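Long-range contacts in 5-Carboxyvanillate Decarboxylase (Novosphingobium aromaticivorans, PDB 4QRN), which probably removes, as a manganese-dependent decarboxylase of the amidohydrolase superfamily, the 5-carboxylate of 5-carboxyvanillate to leave vanillate: residues A199-D204 and D252-L257; A62-V67 and M218-L223; G312-P317 and R347-M352. All coordinates share one frame; numbering follows the deposited sequence.

Interaction 1 (A199-D204 and D252-L257)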
ATOM      1  N   ALA A 199       1.619  11.909  27.021  1.00  8.43           N
ATOM      2  CA  ALA A 199       1.816  13.346  26.919  1.00  8.89           C
ATOM      3  C   ALA A 199       0.889  13.982  25.889  1.00  8.72           C
ATOM      4  O   ALA A 199       0.351  15.060  26.134  1.00  9.10           O
ATOM      5  CB  ALA A 199       3.281  13.660  26.600  1.00  9.23           C
ATOM      6  N   LEU A 200       0.706  13.329  24.739  1.00  8.33           N
ATOM      7  CA  LEU A 200      -0.204  13.853  23.719  1.00  8.97           C
ATOM      8  C   LEU A 200      -1.619  13.990  24.251  1.00  9.01           C
ATOM      9  O   LEU A 200      -2.292  14.972  23.963  1.00  9.58           O
ATOM     10  CB  LEU A 200      -0.203  12.939  22.482  1.00 10.01           C
ATOM     11  CG  LEU A 200       1.071  13.003  21.652  1.00 11.26           C
ATOM     12  CD1 LEU A 200       1.162  11.788  20.712  1.00 12.78           C
ATOM     13  CD2 LEU A 200       1.078  14.307  20.883  1.00 12.67           C
ATOM     14  N   VAL A 201      -2.056  13.018  25.041  1.00  8.99           N
ATOM     15  CA  VAL A 201      -3.398  13.104  25.591  1.00  9.63           C
ATOM     16  C   VAL A 201      -3.454  14.205  26.659  1.00  9.43           C
ATOM     17  O   VAL A 201      -4.442  14.930  26.744  1.00 10.63           O
ATOM     18  CB  VAL A 201      -3.832  11.733  26.126  1.00 11.59           C
ATOM     19  CG1 VAL A 201      -5.081  11.826  27.027  1.00 13.17           C
ATOM     20  CG2 VAL A 201      -4.038  10.755  24.946  1.00 12.32           C
ATOM     21  N   GLU A 202      -2.399  14.353  27.459  1.00  9.46           N
ATOM     22  CA  GLU A 202      -2.344  15.428  28.462  1.00  9.94           C
ATOM     23  C   GLU A 202      -2.463  16.821  27.834  1.00 10.25           C
ATOM     24  O   GLU A 202      -3.162  17.681  28.356  1.00 11.35           O
ATOM     25  CB  GLU A 202      -1.054  15.338  29.273  1.00  9.90           C
ATOM     26  CG  GLU A 202      -1.052  14.168  30.254  1.00 10.79           C
ATOM     27  CD  GLU A 202       0.317  13.771  30.783  1.00 11.02           C
ATOM     28  OE1 GLU A 202       1.336  14.390  30.407  1.00 12.32           O
ATOM     29  OE2 GLU A 202       0.361  12.827  31.598  1.00 12.30           O
ATOM     30  N   VAL A 203      -1.757  17.059  26.735  1.00  9.55           N
ATOM     31  CA  VAL A 203      -1.845  18.357  26.058  1.00 10.11           C
ATOM     32  C   VAL A 203      -2.999  18.408  25.051  1.00  9.86           C
ATOM     33  O   VAL A 203      -3.310  19.471  24.507  1.00 10.98           O
ATOM     34  CB  VAL A 203      -0.516  18.763  25.345  1.00 11.11           C
ATOM     35  CG1 VAL A 203       0.648  18.874  26.358  1.00 12.56           C
ATOM     36  CG2 VAL A 203      -0.180  17.820  24.206  1.00 10.40           C
ATOM     37  N   ASP A 204      -3.656  17.264  24.848  1.00  9.84           N
ATOM     38  CA  ASP A 204      -4.761  17.094  23.888  1.00 10.86           C
ATOM     39  C   ASP A 204      -4.406  17.555  22.480  1.00 10.72           C
ATOM     40  O   ASP A 204      -5.130  18.339  21.873  1.00 13.95           O
ATOM     41  CB  ASP A 204      -6.038  17.791  24.379  1.00 12.95           C
ATOM     42  CG  ASP A 204      -7.257  17.399  23.573  1.00 15.13           C
ATOM     43  OD1 ASP A 204      -7.323  16.245  23.088  1.00 16.13           O
ATOM     44  OD2 ASP A 204      -8.134  18.267  23.395  1.00 17.08           O
ATOM     45  N   ASP A 252      -8.283   2.376  21.921  1.00 10.20           N
ATOM     46  CA  ASP A 252      -9.023   1.922  23.089  1.00 10.46           C
ATOM     47  C   ASP A 252      -8.328   2.394  24.366  1.00 10.73           C
ATOM     48  O   ASP A 252      -8.973   2.758  25.343  1.00 12.16           O
ATOM     49  CB  ASP A 252      -9.147   0.386  23.078  1.00 10.90           C
ATOM     50  CG  ASP A 252     -10.064  -0.135  21.980  1.00 11.07           C
ATOM     51  OD1 ASP A 252     -10.785   0.680  21.356  1.00 11.57           O
ATOM     52  OD2 ASP A 252     -10.074  -1.367  21.760  1.00 12.78           O
ATOM     53  N   LYS A 253      -7.006   2.399  24.343  1.00 10.03           N
ATOM     54  CA  LYS A 253      -6.230   2.867  25.472  1.00 10.81           C
ATOM     55  C   LYS A 253      -6.387   4.382  25.635  1.00 10.30           C
ATOM     56  O   LYS A 253      -6.500   4.883  26.760  1.00 11.50           O
ATOM     57  CB  LYS A 253      -4.764   2.475  25.298  1.00 12.11           C
ATOM     58  CG  LYS A 253      -3.905   2.725  26.515  1.00 14.24           C
ATOM     59  CD  LYS A 253      -2.552   2.069  26.353  1.00 17.25           C
ATOM     60  CE  LYS A 253      -1.729   2.240  27.627  1.00 20.80           C
ATOM     61  NZ  LYS A 253      -0.498   1.403  27.675  1.00 23.66           N
ATOM     62  N   TYR A 254      -6.408   5.089  24.500  1.00  9.30           N
ATOM     63  CA  TYR A 254      -6.436   6.551  24.474  1.00  9.77           C
ATOM     64  C   TYR A 254      -7.547   7.020  23.531  1.00  9.28           C
ATOM     65  O   TYR A 254      -7.280   7.418  22.397  1.00  9.57           O
ATOM     66  CB  TYR A 254      -5.078   7.100  24.009  1.00 10.16           C
ATOM     67  CG  TYR A 254      -3.955   6.707  24.937  1.00 10.39           C
ATOM     68  CD1 TYR A 254      -3.947   7.153  26.261  1.00 12.26           C
ATOM     69  CD2 TYR A 254      -2.931   5.866  24.521  1.00  9.55           C
ATOM     70  CE1 TYR A 254      -2.941   6.791  27.126  1.00 12.51           C
ATOM     71  CE2 TYR A 254      -1.918   5.498  25.390  1.00 10.50           C
ATOM     72  CZ  TYR A 254      -1.933   5.954  26.691  1.00 11.69           C
ATOM     73  OH  TYR A 254      -0.941   5.591  27.580  1.00 13.07           O
ATOM     74  N   PRO A 255      -8.807   6.979  23.986  1.00 10.14           N
ATOM     75  CA  PRO A 255      -9.920   7.262  23.068  1.00 10.73           C
ATOM     76  C   PRO A 255      -9.929   8.678  22.522  1.00 10.44           C
ATOM     77  O   PRO A 255     -10.522   8.894  21.463  1.00 10.79           O
ATOM     78  CB  PRO A 255     -11.166   7.005  23.936  1.00 13.01           C
ATOM     79  CG  PRO A 255     -10.688   6.131  25.025  1.00 14.21           C
ATOM     80  CD  PRO A 255      -9.272   6.460  25.277  1.00 11.28           C
ATOM     81  N   SER A 256      -9.303   9.632  23.201  1.00 10.08           N
ATOM     82  CA  SER A 256      -9.276  11.000  22.680  1.00 10.02           C
ATOM     83  C   SER A 256      -8.203  11.215  21.614  1.00  9.69           C
ATOM     84  O   SER A 256      -8.244  12.220  20.913  1.00 11.18           O
ATOM     85  CB  SER A 256      -9.064  12.014  23.799  1.00 11.75           C
ATOM     86  OG  SER A 256      -7.753  11.975  24.321  1.00 12.68           O
ATOM     87  N   LEU A 257      -7.243  10.304  21.516  1.00  8.91           N
ATOM     88  CA  LEU A 257      -6.083  10.550  20.655  1.00  8.53           C
ATOM     89  C   LEU A 257      -6.445  10.640  19.185  1.00  8.59           C
ATOM     90  O   LEU A 257      -7.153   9.774  18.665  1.00  9.22           O
ATOM     91  CB  LEU A 257      -5.084   9.418  20.865  1.00  8.74           C
ATOM     92  CG  LEU A 257      -3.807   9.461  20.035  1.00  9.41           C
ATOM     93  CD1 LEU A 257      -2.920  10.609  20.479  1.00 10.69           C
ATOM     94  CD2 LEU A 257      -3.084   8.125  20.153  1.00 10.74           C
TER
HETATM   95  O   HOH W   1      -6.007  13.792  22.946  1.00 13.78           O
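Val201, near the C-terminal end of helix 194-203, presses both of its methyl groups against the turn that follows helix 250-253. CG2 does most of the work: it lies 3.8 Å from Tyr254 CD1 and 3.9 Å from Tyr254 CB, reaching the ring obliquely beside its root, and it also approaches CB of Leu257. The other methyl, CG1, stands 3.8 Å from Ser256 OG. With CG1 anti to the backbone N (chi1 166°), that branch is set toward Ser256, while CG2, beside the N, is set toward Tyr254 and Leu257. Deeper in, Leu257 sends CD1 to within 4.1 Å of Leu200 CB, so two buried leucines close the apolar side.

The turn is a type I beta turn from Tyr254 to Leu257, closed by Leu257 N donating to Tyr254 O. No direct hydrogen bond crosses the contact; on the solvent side the link runs through a water. Asp204, whose positive phi ends helix 194-203 in a Schellman motif, has OD1 at 4.5 Å from Ser256 OG. The water bridges the two, 2.8 Å from Asp204 OD1 and 2.9 Å from Ser256 OG. The other carboxylate oxygen of Asp204 forms a salt bridge with Lys372, near the C-terminus.

The contact joins segments that lead into strands 207-209 and 259-261, neighbours in the five-stranded parallel sheet. Tyr254 further secures helix 194-203 through a hydrogen bond from its ring hydroxyl to Asp194, while Ala199 and Val203 of that helix pack on helix 158-170.

Interaction 2 (A62-V67 and M218-L223)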
ATOM      1  N   ALA A  62      24.894   5.514   9.061  1.00 11.26           N
ATOM      2  CA  ALA A  62      23.594   5.744   8.407  1.00 10.42           C
ATOM      3  C   ALA A  62      22.987   4.434   7.948  1.00 10.52           C
ATOM      4  O   ALA A  62      23.704   3.565   7.414  1.00 11.43           O
ATOM      5  CB  ALA A  62      23.806   6.617   7.213  1.00 10.76           C
ATOM      6  N   ASP A  63      21.672   4.287   8.130  1.00 10.03           N
ATOM      7  CA  ASP A  63      20.985   3.132   7.589  1.00  9.55           C
ATOM      8  C   ASP A  63      20.808   3.294   6.088  1.00  8.87           C
ATOM      9  O   ASP A  63      21.131   4.333   5.511  1.00  8.56           O
ATOM     10  CB  ASP A  63      19.695   2.791   8.370  1.00  9.73           C
ATOM     11  CG  ASP A  63      18.539   3.758   8.171  1.00  9.76           C
ATOM     12  OD1 ASP A  63      18.618   4.725   7.369  1.00 10.08           O
ATOM     13  OD2 ASP A  63      17.516   3.534   8.863  1.00  9.60           O
ATOM     14  N   LYS A  64      20.342   2.245   5.419  1.00  8.62           N
ATOM     15  CA  LYS A  64      20.245   2.309   3.966  1.00  8.85           C
ATOM     16  C   LYS A  64      19.280   3.391   3.504  1.00  8.11           C
ATOM     17  O   LYS A  64      19.490   4.031   2.466  1.00  8.46           O
ATOM     18  CB  LYS A  64      19.816   0.951   3.400  1.00  9.78           C
ATOM     19  CG  LYS A  64      20.891  -0.126   3.585  1.00 11.50           C
ATOM     20  CD  LYS A  64      20.484  -1.414   2.885  1.00 13.39           C
ATOM     21  CE  LYS A  64      21.495  -2.514   3.051  1.00 15.40           C
ATOM     22  NZ  LYS A  64      21.218  -3.593   2.079  1.00 18.53           N
ATOM     23  N   GLY A  65      18.210   3.597   4.259  1.00  8.12           N
ATOM     24  CA  GLY A  65      17.253   4.622   3.900  1.00  8.40           C
ATOM     25  C   GLY A  65      17.864   6.014   3.954  1.00  7.86           C
ATOM     26  O   GLY A  65      17.561   6.849   3.099  1.00  8.15           O
ATOM     27  N   MET A  66      18.670   6.299   4.973  1.00  8.07           N
ATOM     28  CA  MET A  66      19.295   7.608   5.072  1.00  7.97           C
ATOM     29  C   MET A  66      20.276   7.790   3.915  1.00  7.96           C
ATOM     30  O   MET A  66      20.349   8.879   3.326  1.00  8.25           O
ATOM     31  CB  MET A  66      19.992   7.785   6.424  1.00  8.65           C
ATOM     32  CG  MET A  66      20.740   9.101   6.527  1.00  9.61           C
ATOM     33  SD  MET A  66      21.516   9.385   8.120  1.00  9.59           S
ATOM     34  CE  MET A  66      20.082   9.573   9.157  1.00 10.32           C
ATOM     35  N   VAL A  67      21.075   6.760   3.617  1.00  7.96           N
ATOM     36  CA  VAL A  67      21.971   6.858   2.476  1.00  8.56           C
ATOM     37  C   VAL A  67      21.175   7.186   1.218  1.00  8.57           C
ATOM     38  O   VAL A  67      21.567   8.048   0.430  1.00  9.49           O
ATOM     39  CB  VAL A  67      22.806   5.568   2.303  1.00  9.30           C
ATOM     40  CG1 VAL A  67      23.614   5.604   0.998  1.00 11.22           C
ATOM     41  CG2 VAL A  67      23.720   5.345   3.524  1.00  9.77           C
ATOM     42  N   MET A 218      13.530  -4.063   6.367  1.00  9.01           N
ATOM     43  CA  MET A 218      12.455  -4.124   5.372  1.00  9.81           C
ATOM     44  C   MET A 218      12.794  -3.488   4.033  1.00  9.24           C
ATOM     45  O   MET A 218      12.100  -3.726   3.046  1.00 10.64           O
ATOM     46  CB  MET A 218      11.209  -3.446   6.004  1.00 12.13           C
ATOM     47  CG  MET A 218       9.892  -3.648   5.373  1.00 14.39           C
ATOM     48  SD  MET A 218       8.636  -3.342   6.634  1.00 14.07           S
ATOM     49  CE  MET A 218       7.245  -3.462   5.491  1.00 17.30           C
ATOM     50  N   ILE A 219      13.835  -2.674   3.956  1.00  8.59           N
ATOM     51  CA  ILE A 219      14.005  -1.819   2.785  1.00  8.13           C
ATOM     52  C   ILE A 219      14.535  -2.500   1.524  1.00  7.89           C
ATOM     53  O   ILE A 219      14.334  -1.974   0.420  1.00  8.91           O
ATOM     54  CB  ILE A 219      14.917  -0.616   3.163  1.00  8.50           C
ATOM     55  CG1 ILE A 219      14.755   0.546   2.180  1.00  9.09           C
ATOM     56  CG2 ILE A 219      16.370  -1.069   3.313  1.00  8.88           C
ATOM     57  CD1 ILE A 219      15.472   1.795   2.624  1.00  9.63           C
ATOM     58  N   ASP A 220      15.265  -3.611   1.656  1.00  8.41           N
ATOM     59  CA  ASP A 220      16.122  -4.025   0.537  1.00  9.48           C
ATOM     60  C   ASP A 220      15.407  -4.182  -0.823  1.00  8.99           C
ATOM     61  O   ASP A 220      15.901  -3.659  -1.814  1.00  9.32           O
ATOM     62  CB  ASP A 220      16.886  -5.321   0.839  1.00 10.64           C
ATOM     63  CG  ASP A 220      18.082  -5.137   1.744  1.00 12.23           C
ATOM     64  OD1 ASP A 220      18.434  -4.010   2.103  1.00 13.03           O
ATOM     65  OD2 ASP A 220      18.645  -6.195   2.098  1.00 14.38           O
ATOM     66  N   PRO A 221      14.277  -4.922  -0.898  1.00  8.83           N
ATOM     67  CA  PRO A 221      13.681  -5.102  -2.227  1.00  9.67           C
ATOM     68  C   PRO A 221      13.169  -3.802  -2.829  1.00  9.26           C
ATOM     69  O   PRO A 221      13.192  -3.639  -4.047  1.00 10.55           O
ATOM     70  CB  PRO A 221      12.546  -6.102  -1.966  1.00 10.60           C
ATOM     71  CG  PRO A 221      12.979  -6.844  -0.754  1.00 10.97           C
ATOM     72  CD  PRO A 221      13.619  -5.782   0.099  1.00 10.11           C
ATOM     73  N   MET A 222      12.727  -2.881  -1.991  1.00  8.09           N
ATOM     74  CA  MET A 222      12.245  -1.598  -2.509  1.00  7.74           C
ATOM     75  C   MET A 222      13.425  -0.761  -3.002  1.00  7.75           C
ATOM     76  O   MET A 222      13.391  -0.168  -4.083  1.00  8.52           O
ATOM     77  CB  MET A 222      11.440  -0.866  -1.435  1.00  8.37           C
ATOM     78  CG  MET A 222      10.132  -1.593  -1.127  1.00  8.95           C
ATOM     79  SD  MET A 222       9.144  -0.836   0.152  1.00  9.61           S
ATOM     80  CE  MET A 222      10.207  -1.121   1.546  1.00 12.25           C
ATOM     81  N   LEU A 223      14.480  -0.719  -2.200  1.00  8.50           N
ATOM     82  CA  LEU A 223      15.653   0.057  -2.550  1.00  9.10           C
ATOM     83  C   LEU A 223      16.231  -0.354  -3.897  1.00  9.31           C
ATOM     84  O   LEU A 223      16.583   0.506  -4.720  1.00 10.36           O
ATOM     85  CB  LEU A 223      16.680  -0.085  -1.434  1.00 10.30           C
ATOM     86  CG  LEU A 223      18.002   0.649  -1.600  1.00 11.49           C
ATOM     87  CD1 LEU A 223      17.793   2.162  -1.598  1.00 13.13           C
ATOM     88  CD2 LEU A 223      18.978   0.185  -0.507  1.00 13.26           C
TER
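Lys64 reaches over Ile219 and Leu223 to form a salt bridge with Asp220, joining the first turn of helix 64-75 to the region of helix 220-225 in the (beta/alpha)8-barrel fold of the amidohydrolase superfamily. The N-terminal end of helix 64-75 carries an N-cap: Asp63 OD1 accepts from Met66 N at 2.9 Å, and the donor meets this oxygen nearly along its C-O axis. Lys64 N is held in turn by Asp216, from the loop preceding Met218.

Along the lysine, CB rests on two methyls, 4.0 Å from Ile219 CG2 and 4.1 Å from Leu223 CD2. Beyond CG the chain is extended, which carries NZ past Leu223 to the carboxylate. CD again touches the leucine, 4.0 Å from Leu223 CD2, the two side chains crossing at about a right angle, and it also lies close to OD1 of Asp220. CE continues past that carboxylate oxygen, and NZ ends 2.8 Å from Asp220 OD1, donating to it. The aliphatic part thus covers hydrophobic side chains while the charge is paired at the tip. The ammonium approaches from above the carboxylate plane, 38° out of it, and favours one oxygen of the pair.

Behind this exposed bridge, the packing becomes buried. Pro221 and Met222, on the same short helix as Asp220, contact the second subunit, where Arg244 of that chain donates to Pro221 O. Ile219 extends CG1 anti to its backbone N (chi1 -160°), carrying the terminal methyl onto bare backbone: Ile219 CD1 lies 3.6 Å from Gly65 CA.

Interaction 3 (G312-P317 and R347-M352)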
ATOM      1  N   GLY A 312       0.740  15.233  -1.575  1.00  7.09           N
ATOM      2  CA  GLY A 312       1.188  14.459  -2.706  1.00  7.44           C
ATOM      3  C   GLY A 312       0.106  13.869  -3.591  1.00  7.32           C
ATOM      4  O   GLY A 312       0.439  13.178  -4.575  1.00  8.21           O
ATOM      5  N   VAL A 313      -1.164  14.122  -3.263  1.00  6.59           N
ATOM      6  CA  VAL A 313      -2.278  13.478  -3.952  1.00  6.71           C
ATOM      7  C   VAL A 313      -3.286  14.567  -4.318  1.00  6.40           C
ATOM      8  O   VAL A 313      -4.354  14.716  -3.703  1.00  6.90           O
ATOM      9  CB  VAL A 313      -2.897  12.347  -3.114  1.00  7.05           C
ATOM     10  CG1 VAL A 313      -4.007  11.658  -3.915  1.00  7.43           C
ATOM     11  CG2 VAL A 313      -1.827  11.321  -2.757  1.00  7.58           C
ATOM     12  N   ALA A 314      -2.927  15.372  -5.327  1.00  7.04           N
ATOM     13  CA  ALA A 314      -3.777  16.470  -5.800  1.00  7.61           C
ATOM     14  C   ALA A 314      -4.673  15.868  -6.882  1.00  7.40           C
ATOM     15  O   ALA A 314      -4.557  16.161  -8.072  1.00  8.41           O
ATOM     16  CB  ALA A 314      -2.923  17.625  -6.304  1.00  8.43           C
ATOM     17  N   TRP A 315      -5.581  14.988  -6.452  1.00  6.98           N
ATOM     18  CA  TRP A 315      -6.268  14.085  -7.378  1.00  7.50           C
ATOM     19  C   TRP A 315      -7.685  13.855  -6.873  1.00  7.40           C
ATOM     20  O   TRP A 315      -7.909  13.192  -5.861  1.00  7.82           O
ATOM     21  CB  TRP A 315      -5.482  12.777  -7.521  1.00  7.82           C
ATOM     22  CG  TRP A 315      -5.969  11.902  -8.629  1.00  7.78           C
ATOM     23  CD1 TRP A 315      -6.461  12.297  -9.845  1.00  8.73           C
ATOM     24  CD2 TRP A 315      -5.998  10.471  -8.627  1.00  6.81           C
ATOM     25  NE1 TRP A 315      -6.795  11.191 -10.599  1.00  8.92           N
ATOM     26  CE2 TRP A 315      -6.513  10.056  -9.876  1.00  7.86           C
ATOM     27  CE3 TRP A 315      -5.608   9.501  -7.698  1.00  7.42           C
ATOM     28  CZ2 TRP A 315      -6.666   8.707 -10.202  1.00  7.94           C
ATOM     29  CZ3 TRP A 315      -5.739   8.182  -8.025  1.00  7.51           C
ATOM     30  CH2 TRP A 315      -6.282   7.791  -9.255  1.00  7.89           C
ATOM     31  N   GLU A 316      -8.636  14.442  -7.583  1.00  7.70           N
ATOM     32  CA  GLU A 316     -10.033  14.483  -7.126  1.00  8.94           C
ATOM     33  C   GLU A 316     -10.634  13.097  -6.798  1.00  8.96           C
ATOM     34  O   GLU A 316     -11.302  12.977  -5.769  1.00  9.74           O
ATOM     35  CB  GLU A 316     -10.911  15.203  -8.171  1.00 10.52           C
ATOM     36  CG  GLU A 316     -10.377  16.536  -8.639  1.00 13.95           C
ATOM     37  CD  GLU A 316      -9.479  16.524  -9.893  1.00 15.91           C
ATOM     38  OE1 GLU A 316      -8.605  15.610 -10.114  1.00 15.53           O
ATOM     39  OE2 GLU A 316      -9.648  17.515 -10.651  1.00 19.05           O
ATOM     40  N   PRO A 317     -10.442  12.070  -7.661  1.00  9.53           N
ATOM     41  CA  PRO A 317     -11.098  10.792  -7.331  1.00 10.74           C
ATOM     42  C   PRO A 317     -10.664  10.253  -5.972  1.00  9.24           C
ATOM     43  O   PRO A 317     -11.480   9.688  -5.230  1.00  8.93           O
ATOM     44  CB  PRO A 317     -10.647   9.864  -8.476  1.00 13.04           C
ATOM     45  CG  PRO A 317     -10.258  10.744  -9.584  1.00 11.63           C
ATOM     46  CD  PRO A 317      -9.787  12.040  -8.987  1.00 10.66           C
ATOM     47  N   ARG A 347      -4.302  24.991  -8.323  1.00  6.91           N
ATOM     48  CA  ARG A 347      -5.367  25.351  -9.239  1.00  7.68           C
ATOM     49  C   ARG A 347      -6.362  24.215  -9.408  1.00  7.38           C
ATOM     50  O   ARG A 347      -7.585  24.442  -9.462  1.00  8.15           O
ATOM     51  CB  ARG A 347      -4.795  25.776 -10.594  1.00  8.75           C
ATOM     52  CG  ARG A 347      -3.924  26.991 -10.490  1.00 10.63           C
ATOM     53  CD  ARG A 347      -3.458  27.521 -11.870  1.00 11.36           C
ATOM     54  NE  ARG A 347      -2.580  28.681 -11.658  1.00 12.86           N
ATOM     55  CZ  ARG A 347      -1.247  28.659 -11.712  1.00 12.53           C
ATOM     56  NH1 ARG A 347      -0.575  27.571 -12.067  1.00 13.27           N
ATOM     57  NH2 ARG A 347      -0.574  29.757 -11.427  1.00 14.59           N
ATOM     58  N   ALA A 348      -5.867  22.999  -9.547  1.00  7.51           N
ATOM     59  CA  ALA A 348      -6.764  21.862  -9.712  1.00  8.06           C
ATOM     60  C   ALA A 348      -7.633  21.688  -8.470  1.00  7.11           C
ATOM     61  O   ALA A 348      -8.833  21.413  -8.570  1.00  8.23           O
ATOM     62  CB  ALA A 348      -5.978  20.595  -9.998  1.00  9.03           C
ATOM     63  N   MET A 349      -7.035  21.827  -7.297  1.00  6.64           N
ATOM     64  CA  MET A 349      -7.785  21.671  -6.054  1.00  6.70           C
ATOM     65  C   MET A 349      -8.853  22.758  -5.921  1.00  6.96           C
ATOM     66  O   MET A 349      -9.984  22.476  -5.514  1.00  7.53           O
ATOM     67  CB  MET A 349      -6.831  21.650  -4.846  1.00  7.92           C
ATOM     68  CG  MET A 349      -5.829  20.487  -4.854  1.00  8.70           C
ATOM     69  SD  MET A 349      -6.613  18.858  -4.789  1.00  9.73           S
ATOM     70  CE  MET A 349      -6.865  18.463  -6.514  1.00 10.53           C
ATOM     71  N   ASP A 350      -8.500  23.991  -6.272  1.00  6.96           N
ATOM     72  CA  ASP A 350      -9.461  25.089  -6.202  1.00  6.98           C
ATOM     73  C   ASP A 350     -10.681  24.813  -7.073  1.00  7.26           C
ATOM     74  O   ASP A 350     -11.770  25.318  -6.774  1.00  6.82           O
ATOM     75  CB  ASP A 350      -8.824  26.374  -6.734  1.00  7.80           C
ATOM     76  CG  ASP A 350      -7.885  27.083  -5.775  1.00  7.98           C
ATOM     77  OD1 ASP A 350      -7.890  26.856  -4.540  1.00  8.44           O
ATOM     78  OD2 ASP A 350      -7.158  27.946  -6.302  1.00  9.99           O
ATOM     79  N   ALA A 351     -10.494  24.074  -8.171  1.00  7.07           N
ATOM     80  CA  ALA A 351     -11.522  23.927  -9.208  1.00  7.08           C
ATOM     81  C   ALA A 351     -12.222  22.572  -9.197  1.00  7.39           C
ATOM     82  O   ALA A 351     -12.913  22.216 -10.150  1.00  8.04           O
ATOM     83  CB  ALA A 351     -10.900  24.224 -10.574  1.00  7.81           C
ATOM     84  N   MET A 352     -12.083  21.837  -8.093  1.00  7.82           N
ATOM     85  CA  MET A 352     -12.749  20.540  -8.004  1.00  8.36           C
ATOM     86  C   MET A 352     -14.264  20.725  -8.026  1.00  8.55           C
ATOM     87  O   MET A 352     -14.802  21.734  -7.571  1.00  8.40           O
ATOM     88  CB  MET A 352     -12.358  19.809  -6.727  1.00  8.29           C
ATOM     89  CG  MET A 352     -10.908  19.376  -6.737  1.00  9.11           C
ATOM     90  SD  MET A 352     -10.475  18.229  -5.389  1.00  9.19           S
ATOM     91  CE  MET A 352     -10.397  19.327  -3.967  1.00  9.53           C
TER
HETATM   92  O   HOH W   2     -10.308  20.152 -10.528  1.00 11.02           O
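Ala348 and Glu316 meet through a water, which donates both to Ala348 O at 2.8 Å and to Glu316 OE2 at 2.7 Å. The bridge links two acceptors that lie 4.5 Å apart, Glu316 OE2 to Ala348 O.

One residue on, Met349 bends at chi2 and chi3 (-62° and 89°), curling its thioether against the backbone of Ala314, the centre of an inverse gamma turn. Met349 CE is 3.4 Å from Ala314 C and also touches the alanine methyl, whereas Met349 SD sits 3.8 Å from Ala314 CA. Ala314 and the neighbouring Trp315 also pack against the second subunit. After Ala351 leaves helical geometry, Met352 comes back to the other segment and crosses Glu316 obliquely. The aliphatic part of the glutamate is what it touches: Met352 CG lies 3.5 Å from Glu316 CG, with the sulfur close by.

The contact joins the C-terminal end of helix 343-350 to the start of helix 316-326, just beyond strand 306-309. Both methionines also pack on Ile319 of helix 316-326 and on helix 356-370.

Overall arrangement
The three contacts are widely separated, with centres 32 to 33 Å apart and no atoms touching between them. Interactions 1 and 2 cross along the chain: residues 199-204 and 218-223 both precede 252-257, while 62-67 comes long before. Interaction 3 follows both. Interactions 1 and 3 lie around the five-stranded parallel sheet, the former leading into strands 207-209 and 259-261, the latter following strand 306-309. Interaction 2 ties helix 64-75 to helix 220-225, about 17 Å from interaction 3 by nearest atoms. Interactions 2 and 3 both touch the second subunit, whereas no other chain of the assembly reaches the segments of interaction 1. Together they join distant parts of the (beta/alpha)8 barrel.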